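Local coordinates for protein twin-arginine translocation pathway signal (Rhodoferax ferrireducens, PDB 5IM2) that binds benzoate, which copurified with it, and probably captures small organic acids outside the cytoplasm as the solute-binding component of a TRAP transporter, at residues K74-K77 with I83-E86; S76-G81 with R280-N285; C145-Q150 with A362-V367; Q161-Q166 with N285-Q290. All blocks are in the same frame, centred on the assembly; numbering follows the deposited sequence.

How the interactions relate
Interactions 1, 2 and 4 form a connected series on the same side of the chain's centre. Interactions 1 and 2 share Ser76 and Lys77, and their centres lie about 7 Å apart. Interaction 4 is centred about 13 Å from interaction 2 and shares Asn285 with it. The two are also joined by Asn286, whose ND2 probably bonds Glu78 OE1. Interaction 3 is also centred about 13 Å from interaction 4, and Trp146 packs on Gly288 between them. Interactions 1 and 3 do not touch; their nearest atoms are about 13 Å apart. One link to the benzoate pocket runs through 161-166, where Gln166 hydrogen-bonds the pocket residue Gln299 and pairs by backbone with Phe263.

Interaction 1 (K74-K77 with I83-E86); sequences KVSK and IQFE
Val75 and Ser76 on helix 62-78 face Ile83 and Phe85 on the strand that follows. Val75 meets both apolar partners with one methyl. With CG1 anti to the backbone N (chi1 170°), that methyl is directed at the strand. Val75 CG1 lies 3.8 Å from Ile83 CD1. The same methyl is 3.9 Å from Phe85 CZ and sits at the edge of the phenyl ring, in its plane. The valine and phenylalanine side chains cross at about a right angle, and the ring meets the methyl with its rim.

Ser76 supplies the polar half. Its hydroxyl donates to the backbone carbonyl of Ile83, with Ser76 OG to Ile83 O at 2.6 Å. The C=O...OG angle is 151°, and the donor is tilted 22° from the carbonyl plane. The CA of Ser76 also lies 3.5 Å from Ile83 O, a CH...O contact beside the main bond. Ser76 OG rests 3.7 Å from Phe85 CD1, again near the ring edge. With an alanine here, the Ile83 carbonyl would probably lose this donor and a small gap would open beside the Phe85 rim.

The amide of Gln84 turns back to Gly81, where NE2 bonds the carbonyl. Leu51 of the neighbouring strand packs on Ile83 and Phe85. From helix 277-285, Ile283 touches Val75 and Leu279 touches Ile83. The contact joins the helix and second strand of a beta-alpha-beta crossover, in which strands 49-55 and 83-88 lie parallel and adjacent.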
loop_
_atom_site.group_PDB
_atom_site.type_symbol
_atom_site.label_atom_id
_atom_site.label_comp_id
_atom_site.label_asym_id
_atom_site.label_seq_id
_atom_site.Cartn_x
_atom_site.Cartn_y
_atom_site.Cartn_z
ATOM N N LYS A 74 6.062 -10.097 18.236
ATOM C CA LYS A 74 5.753 -11.516 18.074
ATOM C C LYS A 74 7.007 -12.301 17.726
ATOM O O LYS A 74 7.269 -13.370 18.294
ATOM C CB LYS A 74 4.652 -11.660 17.004
ATOM C CG LYS A 74 4.347 -13.071 16.505
ATOM C CD LYS A 74 2.837 -13.381 16.509
ATOM C CE LYS A 74 2.207 -13.374 15.113
ATOM N NZ LYS A 74 1.193 -14.472 14.946
ATOM N N VAL A 75 7.828 -11.765 16.816
ATOM C CA VAL A 75 9.100 -12.410 16.483
ATOM C C VAL A 75 10.022 -12.453 17.697
ATOM O O VAL A 75 10.672 -13.474 17.969
ATOM C CB VAL A 75 9.753 -11.690 15.294
ATOM C CG1 VAL A 75 11.199 -12.198 15.080
ATOM C CG2 VAL A 75 8.879 -11.862 14.053
ATOM N N SER A 76 10.132 -11.346 18.433
ATOM C CA SER A 76 10.987 -11.364 19.611
ATOM C C SER A 76 10.487 -12.373 20.634
ATOM O O SER A 76 11.263 -13.186 21.157
ATOM C CB SER A 76 11.066 -9.968 20.211
ATOM O OG SER A 76 11.930 -9.185 19.425
ATOM N N LYS A 77 9.190 -12.340 20.936
ATOM C CA LYS A 77 8.637 -13.235 21.961
ATOM C C LYS A 77 8.796 -14.695 21.563
ATOM O O LYS A 77 9.202 -15.533 22.379
ATOM C CB LYS A 77 7.166 -12.893 22.196
ATOM C CG LYS A 77 6.336 -14.018 22.813
ATOM C CD LYS A 77 4.867 -13.641 22.895
ATOM C CE LYS A 77 4.434 -13.393 24.333
ATOM N NZ LYS A 77 4.470 -14.641 25.139
ATOM N N ILE A 83 15.981 -12.731 19.223
ATOM C CA ILE A 83 15.921 -11.759 18.137
ATOM C C ILE A 83 15.410 -10.443 18.709
ATOM O O ILE A 83 14.281 -10.365 19.210
ATOM C CB ILE A 83 15.027 -12.226 16.983
ATOM C CG1 ILE A 83 15.441 -13.607 16.461
ATOM C CG2 ILE A 83 15.083 -11.182 15.854
ATOM C CD1 ILE A 83 14.480 -14.165 15.394
ATOM N N GLN A 84 16.238 -9.407 18.628
ATOM C CA GLN A 84 15.885 -8.081 19.097
ATOM C C GLN A 84 15.945 -7.114 17.921
ATOM O O GLN A 84 16.647 -7.355 16.941
ATOM C CB GLN A 84 16.822 -7.599 20.202
ATOM C CG GLN A 84 16.749 -8.436 21.486
ATOM C CD GLN A 84 15.363 -8.427 22.102
ATOM O OE1 GLN A 84 14.653 -7.421 22.050
ATOM N NE2 GLN A 84 14.966 -9.555 22.680
ATOM N N PHE A 85 15.209 -6.019 18.023
ATOM C CA PHE A 85 15.164 -5.035 16.951
ATOM C C PHE A 85 15.581 -3.662 17.444
ATOM O O PHE A 85 15.203 -3.244 18.545
ATOM C CB PHE A 85 13.788 -4.936 16.383
ATOM C CG PHE A 85 13.321 -6.195 15.710
ATOM C CD1 PHE A 85 12.677 -7.193 16.439
ATOM C CD2 PHE A 85 13.517 -6.375 14.351
ATOM C CE1 PHE A 85 12.241 -8.333 15.835
ATOM C CE2 PHE A 85 13.086 -7.536 13.727
ATOM C CZ PHE A 85 12.444 -8.515 14.472
ATOM N N GLU A 86 16.361 -2.967 16.614
ATOM C CA GLU A 86 16.522 -1.519 16.709
ATOM C C GLU A 86 15.658 -0.959 15.596
ATOM O O GLU A 86 15.984 -1.114 14.412
ATOM C CB GLU A 86 17.975 -1.076 16.566
ATOM C CG GLU A 86 18.816 -1.460 17.749
ATOM C CD GLU A 86 20.251 -1.069 17.571
ATOM O OE1 GLU A 86 20.759 -1.208 16.435
ATOM O OE2 GLU A 86 20.861 -0.617 18.563
#

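Interaction 2 (S76-G81 with R280-N285); sequences SKESGG and RKIIDN
Glu78 lies along Ile282, the two side chains sliding past each other in opposite directions. Glu78 CB is 4.1 Å from Ile282 CG2. CG of the glutamate stands anti to the backbone N (chi1 -169°), which lays the extended chain over the isoleucine. Glu78 CG is 3.7 Å from Ile282 CD1, and the carboxylate carbon CD touches both isoleucine methyls. At the tip, Glu78 OE2 comes within 3.4 Å of Ile282 CD1. Glu78 OE2 also accepts a hydrogen bond from Asn285 ND2 at 3.1 Å. The bond is nearly straight, at 166°, and meets the oxygen almost head-on. Carboxylate and amide planes are only 12° apart. The other oxygen, Glu78 OE1, is bonded by Asn286 ND2, so two neighbouring asparagines hold the carboxylate.

Cutting Ile282 back to an alanine is likely to open a gap beneath the Glu78 chain and let its carboxylate swing away from the asparagines.

Ser79 adds a looser contact, its CB 4.4 Å from Ile282 CG2. This part of the chain ends helix 62-78 with a Schellman motif. Gly81 N bonds Ser76 O at 2.9 Å, and Gly80 N bonds Lys77 O. Gly80 has positive phi and is the C-prime residue.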
loop_
_atom_site.group_PDB
_atom_site.type_symbol
_atom_site.label_atom_id
_atom_site.label_comp_id
_atom_site.label_asym_id
_atom_site.label_seq_id
_atom_site.Cartn_x
_atom_site.Cartn_y
_atom_site.Cartn_z
ATOM N N SER A 76 10.132 -11.346 18.433
ATOM C CA SER A 76 10.987 -11.364 19.611
ATOM C C SER A 76 10.487 -12.373 20.634
ATOM O O SER A 76 11.263 -13.186 21.157
ATOM C CB SER A 76 11.066 -9.968 20.211
ATOM O OG SER A 76 11.930 -9.185 19.425
ATOM N N LYS A 77 9.190 -12.340 20.936
ATOM C CA LYS A 77 8.637 -13.235 21.961
ATOM C C LYS A 77 8.796 -14.695 21.563
ATOM O O LYS A 77 9.202 -15.533 22.379
ATOM C CB LYS A 77 7.166 -12.893 22.196
ATOM C CG LYS A 77 6.336 -14.018 22.813
ATOM C CD LYS A 77 4.867 -13.641 22.895
ATOM C CE LYS A 77 4.434 -13.393 24.333
ATOM N NZ LYS A 77 4.470 -14.641 25.139
ATOM N N GLU A 78 8.490 -15.021 20.304
ATOM C CA GLU A 78 8.593 -16.397 19.838
ATOM C C GLU A 78 10.039 -16.892 19.842
ATOM O O GLU A 78 10.276 -18.107 19.944
ATOM C CB GLU A 78 7.966 -16.496 18.442
ATOM C CG GLU A 78 7.756 -17.916 17.935
ATOM C CD GLU A 78 7.240 -17.972 16.488
ATOM O OE1 GLU A 78 6.549 -17.013 16.052
ATOM O OE2 GLU A 78 7.527 -18.984 15.797
ATOM N N SER A 79 11.008 -15.982 19.771
ATOM C CA SER A 79 12.417 -16.347 19.837
ATOM C C SER A 79 12.962 -16.334 21.260
ATOM O O SER A 79 14.169 -16.487 21.449
ATOM C CB SER A 79 13.247 -15.405 18.947
ATOM O OG SER A 79 13.352 -14.102 19.509
ATOM N N GLY A 80 12.102 -16.169 22.260
ATOM C CA GLY A 80 12.580 -16.062 23.626
ATOM C C GLY A 80 13.546 -14.919 23.824
ATOM O O GLY A 80 14.455 -15.006 24.667
ATOM N N GLY A 81 13.380 -13.849 23.054
ATOM C CA GLY A 81 14.217 -12.677 23.153
ATOM C C GLY A 81 15.533 -12.772 22.419
ATOM O O GLY A 81 16.345 -11.838 22.510
ATOM N N ARG A 280 16.222 -18.241 11.942
ATOM C CA ARG A 280 15.662 -18.147 10.604
ATOM C C ARG A 280 14.283 -18.795 10.558
ATOM O O ARG A 280 13.359 -18.258 9.943
ATOM C CB ARG A 280 16.618 -18.781 9.591
ATOM C CG ARG A 280 16.117 -18.726 8.131
ATOM C CD ARG A 280 17.241 -18.811 7.096
ATOM N NE ARG A 280 18.130 -19.944 7.353
ATOM C CZ ARG A 280 19.368 -19.854 7.834
ATOM N NH1 ARG A 280 19.917 -18.673 8.102
ATOM N NH2 ARG A 280 20.068 -20.967 8.044
ATOM N N LYS A 281 14.106 -19.931 11.240
ATOM C CA LYS A 281 12.795 -20.577 11.230
ATOM C C LYS A 281 11.732 -19.680 11.853
ATOM O O LYS A 281 10.593 -19.632 11.376
ATOM C CB LYS A 281 12.858 -21.912 11.969
ATOM C CG LYS A 281 11.527 -22.647 12.014
ATOM C CD LYS A 281 11.651 -24.019 12.648
ATOM C CE LYS A 281 10.523 -24.941 12.202
ATOM N NZ LYS A 281 10.917 -26.373 12.327
ATOM N N ILE A 282 12.093 -18.945 12.909
ATOM C CA ILE A 282 11.156 -18.008 13.529
ATOM C C ILE A 282 10.779 -16.920 12.539
ATOM O O ILE A 282 9.605 -16.557 12.393
ATOM C CB ILE A 282 11.754 -17.401 14.816
ATOM C CG1 ILE A 282 12.099 -18.490 15.838
ATOM C CG2 ILE A 282 10.790 -16.371 15.427
ATOM C CD1 ILE A 282 10.909 -19.195 16.389
ATOM N N ILE A 283 11.774 -16.362 11.853
ATOM C CA ILE A 283 11.483 -15.388 10.806
ATOM C C ILE A 283 10.549 -16.000 9.758
ATOM O O ILE A 283 9.550 -15.382 9.360
ATOM C CB ILE A 283 12.791 -14.868 10.177
ATOM C CG1 ILE A 283 13.570 -14.000 11.167
ATOM C CG2 ILE A 283 12.527 -14.031 8.934
ATOM C CD1 ILE A 283 12.892 -12.711 11.583
ATOM N N ASP A 284 10.854 -17.229 9.303
ATOM C CA ASP A 284 10.023 -17.879 8.279
ATOM C C ASP A 284 8.590 -18.093 8.768
ATOM O O ASP A 284 7.629 -17.933 8.000
ATOM C CB ASP A 284 10.626 -19.219 7.868
ATOM C CG ASP A 284 11.867 -19.085 7.038
ATOM O OD1 ASP A 284 12.143 -17.979 6.522
ATOM O OD2 ASP A 284 12.553 -20.116 6.880
ATOM N N ASN A 285 8.429 -18.459 10.039
ATOM C CA ASN A 285 7.105 -18.657 10.622
ATOM C C ASN A 285 6.281 -17.373 10.607
ATOM O O ASN A 285 5.043 -17.419 10.669
ATOM C CB ASN A 285 7.235 -19.133 12.076
ATOM C CG ASN A 285 7.759 -20.554 12.221
ATOM O OD1 ASN A 285 7.796 -21.346 11.276
ATOM N ND2 ASN A 285 8.134 -20.892 13.445
#

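Interaction 3 (C145-Q150 with A362-V367); sequences CWEYMQ and AKHSKV
Glu147 reaches Lys363 and His364 on a fully extended chain. Its CG is anti to the backbone N (chi1 -179°), and the carboxylate is carried straight out from helix 138-152. Lys363 also leaves its helix with CG anti to N, but bends at chi3 (75°), which turns its ammonium group in toward the glutamate. The imidazole of His364 comes to the same carboxylate from the next position in the sequence.

The two partners use the carboxylate differently. His364 NE2 donates to Glu147 OE1 at 2.8 Å. The oxygen lies at the ring edge, near the imidazole plane, and is approached almost end-on. Carboxylate and ring planes stand 84° apart. Lys363 forms a salt bridge: its NZ is 3.1 Å from Glu147 OE2, which uses its syn lone pair. A second bond from Lys363 NZ to Glu147 OE1 is weak, at 3.3 Å. Glu147 OE1 therefore has two donors, His364 NE2 and, more weakly, Lys363 NZ.

The far nitrogen of the histidine, ND1, is hydrogen-bonded to Arg143 NE, one helix turn before Glu147. With both ring nitrogens engaged, the imidazole is fixed in rotation. The arrangement is consistent with a neutral ring protonated on NE2. Leu289 packs on His364, which is buried, whereas Lys363 is exposed. The closest pair of CA atoms, Glu147 CA and His364 CA, is 9.7 Å apart, so long polar side chains span the gap. This is an interhelical salt bridge combined with a His-carboxylate hydrogen bond, joining helix 138-152 to the last helix, 350-367.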
loop_
_atom_site.group_PDB
_atom_site.type_symbol
_atom_site.label_atom_id
_atom_site.label_comp_id
_atom_site.label_asym_id
_atom_site.label_seq_id
_atom_site.Cartn_x
_atom_site.Cartn_y
_atom_site.Cartn_z
ATOM N N CYS A 145 -1.678 -11.285 -3.463
ATOM C CA CYS A 145 -0.417 -10.647 -3.831
ATOM C C CYS A 145 0.764 -11.546 -3.498
ATOM O O CYS A 145 1.677 -11.722 -4.317
ATOM C CB CYS A 145 -0.298 -9.298 -3.116
ATOM S SG CYS A 145 1.053 -8.260 -3.703
ATOM N N TRP A 146 0.765 -12.131 -2.299
ATOM C CA TRP A 146 1.846 -13.044 -1.928
ATOM C C TRP A 146 1.989 -14.177 -2.949
ATOM O O TRP A 146 3.084 -14.417 -3.498
ATOM C CB TRP A 146 1.624 -13.629 -0.527
ATOM C CG TRP A 146 2.682 -14.658 -0.263
ATOM C CD1 TRP A 146 2.596 -16.024 -0.462
ATOM C CD2 TRP A 146 4.017 -14.412 0.185
ATOM N NE1 TRP A 146 3.786 -16.626 -0.141
ATOM C CE2 TRP A 146 4.681 -15.661 0.247
ATOM C CE3 TRP A 146 4.714 -13.265 0.567
ATOM C CZ2 TRP A 146 5.992 -15.776 0.644
ATOM C CZ3 TRP A 146 6.028 -13.392 0.969
ATOM C CH2 TRP A 146 6.646 -14.632 1.017
ATOM N N GLU A 147 0.883 -14.871 -3.221
ATOM C CA GLU A 147 0.916 -16.027 -4.112
ATOM C C GLU A 147 1.285 -15.630 -5.536
ATOM O O GLU A 147 2.080 -16.315 -6.192
ATOM C CB GLU A 147 -0.425 -16.758 -4.092
ATOM C CG GLU A 147 -0.406 -17.983 -4.987
ATOM C CD GLU A 147 -1.618 -18.907 -4.848
ATOM O OE1 GLU A 147 -2.468 -18.713 -3.958
ATOM O OE2 GLU A 147 -1.706 -19.848 -5.655
ATOM N N TYR A 148 0.761 -14.505 -6.008
ATOM C CA TYR A 148 1.136 -13.977 -7.324
ATOM C C TYR A 148 2.647 -13.769 -7.453
ATOM O O TYR A 148 3.272 -14.184 -8.437
ATOM C CB TYR A 148 0.386 -12.664 -7.556
ATOM C CG TYR A 148 0.694 -11.876 -8.818
ATOM C CD1 TYR A 148 1.715 -10.941 -8.815
ATOM C CD2 TYR A 148 -0.064 -12.012 -9.957
ATOM C CE1 TYR A 148 2.011 -10.163 -9.944
ATOM C CE2 TYR A 148 0.211 -11.231 -11.104
ATOM C CZ TYR A 148 1.245 -10.292 -11.064
ATOM O OH TYR A 148 1.546 -9.479 -12.137
ATOM N N MET A 149 3.261 -13.080 -6.499
ATOM C CA MET A 149 4.680 -12.795 -6.673
ATOM C C MET A 149 5.494 -14.077 -6.578
ATOM O O MET A 149 6.465 -14.267 -7.323
ATOM C CB MET A 149 5.148 -11.762 -5.649
ATOM C CG MET A 149 4.482 -10.411 -5.841
ATOM S SD MET A 149 4.657 -9.658 -7.510
ATOM C CE MET A 149 6.422 -9.402 -7.633
ATOM N N GLN A 150 5.080 -14.985 -5.696
ATOM C CA GLN A 150 5.829 -16.209 -5.467
ATOM C C GLN A 150 5.812 -17.100 -6.690
ATOM O O GLN A 150 6.799 -17.779 -6.980
ATOM C CB GLN A 150 5.237 -16.965 -4.280
ATOM C CG GLN A 150 5.770 -16.529 -2.960
ATOM C CD GLN A 150 7.180 -17.008 -2.730
ATOM O OE1 GLN A 150 8.142 -16.258 -2.909
ATOM N NE2 GLN A 150 7.314 -18.268 -2.328
ATOM N N ALA A 362 -9.993 -13.805 -6.418
ATOM C CA ALA A 362 -11.228 -14.573 -6.271
ATOM C C ALA A 362 -11.057 -15.753 -5.329
ATOM O O ALA A 362 -11.926 -16.022 -4.489
ATOM C CB ALA A 362 -11.673 -15.071 -7.641
ATOM N N LYS A 363 -9.958 -16.491 -5.482
ATOM C CA LYS A 363 -9.716 -17.668 -4.656
ATOM C C LYS A 363 -9.536 -17.309 -3.192
ATOM O O LYS A 363 -10.077 -17.973 -2.303
ATOM C CB LYS A 363 -8.477 -18.395 -5.140
ATOM C CG LYS A 363 -8.201 -19.636 -4.334
ATOM C CD LYS A 363 -7.139 -20.457 -4.969
ATOM C CE LYS A 363 -5.797 -19.841 -4.747
ATOM N NZ LYS A 363 -4.697 -20.698 -5.252
ATOM N N HIS A 364 -8.712 -16.318 -2.911
ATOM C CA HIS A 364 -8.462 -16.025 -1.512
ATOM C C HIS A 364 -9.606 -15.286 -0.861
ATOM O O HIS A 364 -9.660 -15.224 0.367
ATOM C CB HIS A 364 -7.162 -15.239 -1.369
ATOM C CG HIS A 364 -5.953 -16.086 -1.574
ATOM N ND1 HIS A 364 -5.471 -16.953 -0.612
ATOM C CD2 HIS A 364 -5.149 -16.238 -2.653
ATOM C CE1 HIS A 364 -4.417 -17.592 -1.088
ATOM N NE2 HIS A 364 -4.197 -17.170 -2.322
ATOM N N SER A 365 -10.496 -14.696 -1.655
ATOM C CA SER A 365 -11.712 -14.126 -1.102
ATOM C C SER A 365 -12.680 -15.208 -0.632
ATOM O O SER A 365 -13.587 -14.916 0.155
ATOM C CB SER A 365 -12.381 -13.205 -2.119
ATOM O OG SER A 365 -11.534 -12.119 -2.488
ATOM N N LYS A 366 -12.523 -16.449 -1.116
ATOM C CA LYS A 366 -13.288 -17.557 -0.551
ATOM C C LYS A 366 -12.802 -17.924 0.849
ATOM O O LYS A 366 -13.596 -18.404 1.664
ATOM C CB LYS A 366 -13.237 -18.770 -1.480
ATOM C CG LYS A 366 -13.847 -18.479 -2.854
ATOM C CD LYS A 366 -14.097 -19.733 -3.678
ATOM C CE LYS A 366 -12.817 -20.316 -4.258
ATOM N NZ LYS A 366 -13.036 -20.844 -5.660
ATOM N N VAL A 367 -11.525 -17.699 1.146
ATOM C CA VAL A 367 -10.963 -17.987 2.463
ATOM C C VAL A 367 -11.242 -16.851 3.446
ATOM O O VAL A 367 -11.653 -17.079 4.589
ATOM C CB VAL A 367 -9.447 -18.219 2.338
ATOM C CG1 VAL A 367 -8.815 -18.369 3.732
ATOM C CG2 VAL A 367 -9.146 -19.420 1.460
#

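Interaction 4 (Q161-Q166 with N285-Q290); sequences QVLALQ and NNSGLQ
This is a buried contact held by one backbone hydrogen bond, with side-chain packing beside it. Leu163, on the outermost strand 161-167 of the five-stranded sheet, meets Ser287 and Gly288 in the short turn that leads into helix 289-301. Gly288 N donates to Leu163 O at 2.8 Å. The N-H...O angle is 151°, and the donor comes in nearly along the C=O axis. The same carbonyl oxygen, Leu163 O, is 3.1 Å from Ser287 CA, so the turn lies close against the strand here.

Leu163 and Ala164 both face Leu265 on the neighbouring strand 262-267, forming a classic beta bulge. At this bulge the Leu163 carbonyl bonds the turn. Gly288 occupies the N-cap position of helix 289-301. Its backbone angles (phi 105°, psi -152°) would jam a CB against the carbonyl of Ser287, which calls for glycine.

Ser287 lays its hydroxyl along the leucine, with Ser287 OG 3.6 Å from Leu163 CD2. That hydroxyl bonds chiefly to Ile283 O, back in helix 277-285. A water donates to Ser287 OG (3.0 Å) and lies 3.2 Å from Gln161 OE1, so it may bridge the turn and the start of the strand. Trp71 of helix 62-78 packs on Leu163 and bonds the carbonyl of Asn286. Further along the strand, Ser292 OG joins Leu165 N to the carbonyl of Gly288.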
loop_
_atom_site.group_PDB
_atom_site.type_symbol
_atom_site.label_atom_id
_atom_site.label_comp_id
_atom_site.label_asym_id
_atom_site.label_seq_id
_atom_site.Cartn_x
_atom_site.Cartn_y
_atom_site.Cartn_z
ATOM N N GLN A 161 15.199 -10.763 0.574
ATOM C CA GLN A 161 14.371 -11.830 1.121
ATOM C C GLN A 161 13.015 -11.216 1.482
ATOM O O GLN A 161 12.897 -10.473 2.458
ATOM C CB GLN A 161 15.079 -12.465 2.321
ATOM C CG GLN A 161 14.297 -13.503 3.086
ATOM C CD GLN A 161 13.965 -14.738 2.288
ATOM O OE1 GLN A 161 12.970 -15.404 2.570
ATOM N NE2 GLN A 161 14.784 -15.069 1.318
ATOM N N VAL A 162 11.994 -11.492 0.676
ATOM C CA VAL A 162 10.677 -10.929 0.945
ATOM C C VAL A 162 9.997 -11.731 2.041
ATOM O O VAL A 162 9.815 -12.955 1.940
ATOM C CB VAL A 162 9.822 -10.858 -0.320
ATOM C CG1 VAL A 162 8.394 -10.361 -0.021
ATOM C CG2 VAL A 162 10.482 -9.886 -1.301
ATOM N N LEU A 163 9.646 -11.031 3.109
ATOM C CA LEU A 163 8.948 -11.617 4.232
ATOM C C LEU A 163 7.438 -11.554 4.093
ATOM O O LEU A 163 6.760 -12.463 4.576
ATOM C CB LEU A 163 9.364 -10.901 5.521
ATOM C CG LEU A 163 10.864 -10.763 5.759
ATOM C CD1 LEU A 163 11.156 -10.123 7.136
ATOM C CD2 LEU A 163 11.596 -12.089 5.667
ATOM N N ALA A 164 6.891 -10.509 3.464
ATOM C CA ALA A 164 5.453 -10.345 3.310
ATOM C C ALA A 164 5.171 -9.316 2.232
ATOM O O ALA A 164 6.019 -8.467 1.917
ATOM C CB ALA A 164 4.778 -9.948 4.635
ATOM N N LEU A 165 3.958 -9.429 1.668
ATOM C CA LEU A 165 3.411 -8.563 0.625
ATOM C C LEU A 165 1.949 -8.296 0.955
ATOM O O LEU A 165 1.242 -9.227 1.340
ATOM C CB LEU A 165 3.499 -9.223 -0.762
ATOM C CG LEU A 165 4.902 -9.358 -1.307
ATOM C CD1 LEU A 165 4.917 -10.513 -2.304
ATOM C CD2 LEU A 165 5.362 -8.035 -1.955
ATOM N N GLN A 166 1.481 -7.054 0.817
ATOM C CA GLN A 166 0.115 -6.738 1.233
ATOM C C GLN A 166 -0.361 -5.438 0.598
ATOM O O GLN A 166 0.397 -4.730 -0.076
ATOM C CB GLN A 166 0.015 -6.692 2.765
ATOM C CG GLN A 166 1.113 -5.891 3.457
ATOM C CD GLN A 166 0.633 -4.681 4.242
ATOM O OE1 GLN A 166 1.348 -4.171 5.073
ATOM N NE2 GLN A 166 -0.536 -4.200 3.952
ATOM N N ASN A 285 8.429 -18.459 10.039
ATOM C CA ASN A 285 7.105 -18.657 10.622
ATOM C C ASN A 285 6.281 -17.373 10.607
ATOM O O ASN A 285 5.043 -17.419 10.669
ATOM C CB ASN A 285 7.235 -19.133 12.076
ATOM C CG ASN A 285 7.759 -20.554 12.221
ATOM O OD1 ASN A 285 7.796 -21.346 11.276
ATOM N ND2 ASN A 285 8.134 -20.892 13.445
ATOM N N ASN A 286 6.950 -16.231 10.543
ATOM C CA ASN A 286 6.323 -14.923 10.534
ATOM C C ASN A 286 6.502 -14.249 9.182
ATOM O O ASN A 286 6.566 -13.026 9.090
ATOM C CB ASN A 286 6.895 -14.088 11.669
ATOM C CG ASN A 286 6.401 -14.573 13.005
ATOM O OD1 ASN A 286 5.267 -14.284 13.393
ATOM N ND2 ASN A 286 7.219 -15.381 13.691
ATOM N N SER A 287 6.588 -15.063 8.140
ATOM C CA SER A 287 6.654 -14.630 6.756
ATOM C C SER A 287 5.634 -15.419 5.962
ATOM O O SER A 287 5.187 -16.493 6.371
ATOM C CB SER A 287 8.037 -14.872 6.121
ATOM O OG SER A 287 9.096 -14.387 6.918
ATOM N N GLY A 288 5.275 -14.875 4.809
ATOM C CA GLY A 288 4.546 -15.647 3.817
ATOM C C GLY A 288 3.078 -15.315 3.719
ATOM O O GLY A 288 2.645 -14.202 4.005
ATOM N N LEU A 289 2.301 -16.309 3.311
ATOM C CA LEU A 289 0.886 -16.097 3.021
ATOM C C LEU A 289 0.120 -15.586 4.236
ATOM O O LEU A 289 -0.654 -14.623 4.142
ATOM C CB LEU A 289 0.288 -17.419 2.528
ATOM C CG LEU A 289 -1.181 -17.434 2.138
ATOM C CD1 LEU A 289 -1.394 -16.558 0.923
ATOM C CD2 LEU A 289 -1.645 -18.841 1.836
ATOM N N GLN A 290 0.235 -16.286 5.365
ATOM C CA GLN A 290 -0.583 -15.916 6.521
ATOM C C GLN A 290 -0.213 -14.537 7.034
ATOM O O GLN A 290 -1.091 -13.719 7.339
ATOM C CB GLN A 290 -0.438 -16.960 7.635
ATOM C CG GLN A 290 -1.155 -18.290 7.349
ATOM C CD GLN A 290 -0.488 -19.128 6.260
ATOM O OE1 GLN A 290 0.734 -19.072 6.065
ATOM N NE2 GLN A 290 -1.298 -19.908 5.539
HETATM O O HOH W 1 11.209 -15.736 5.240
#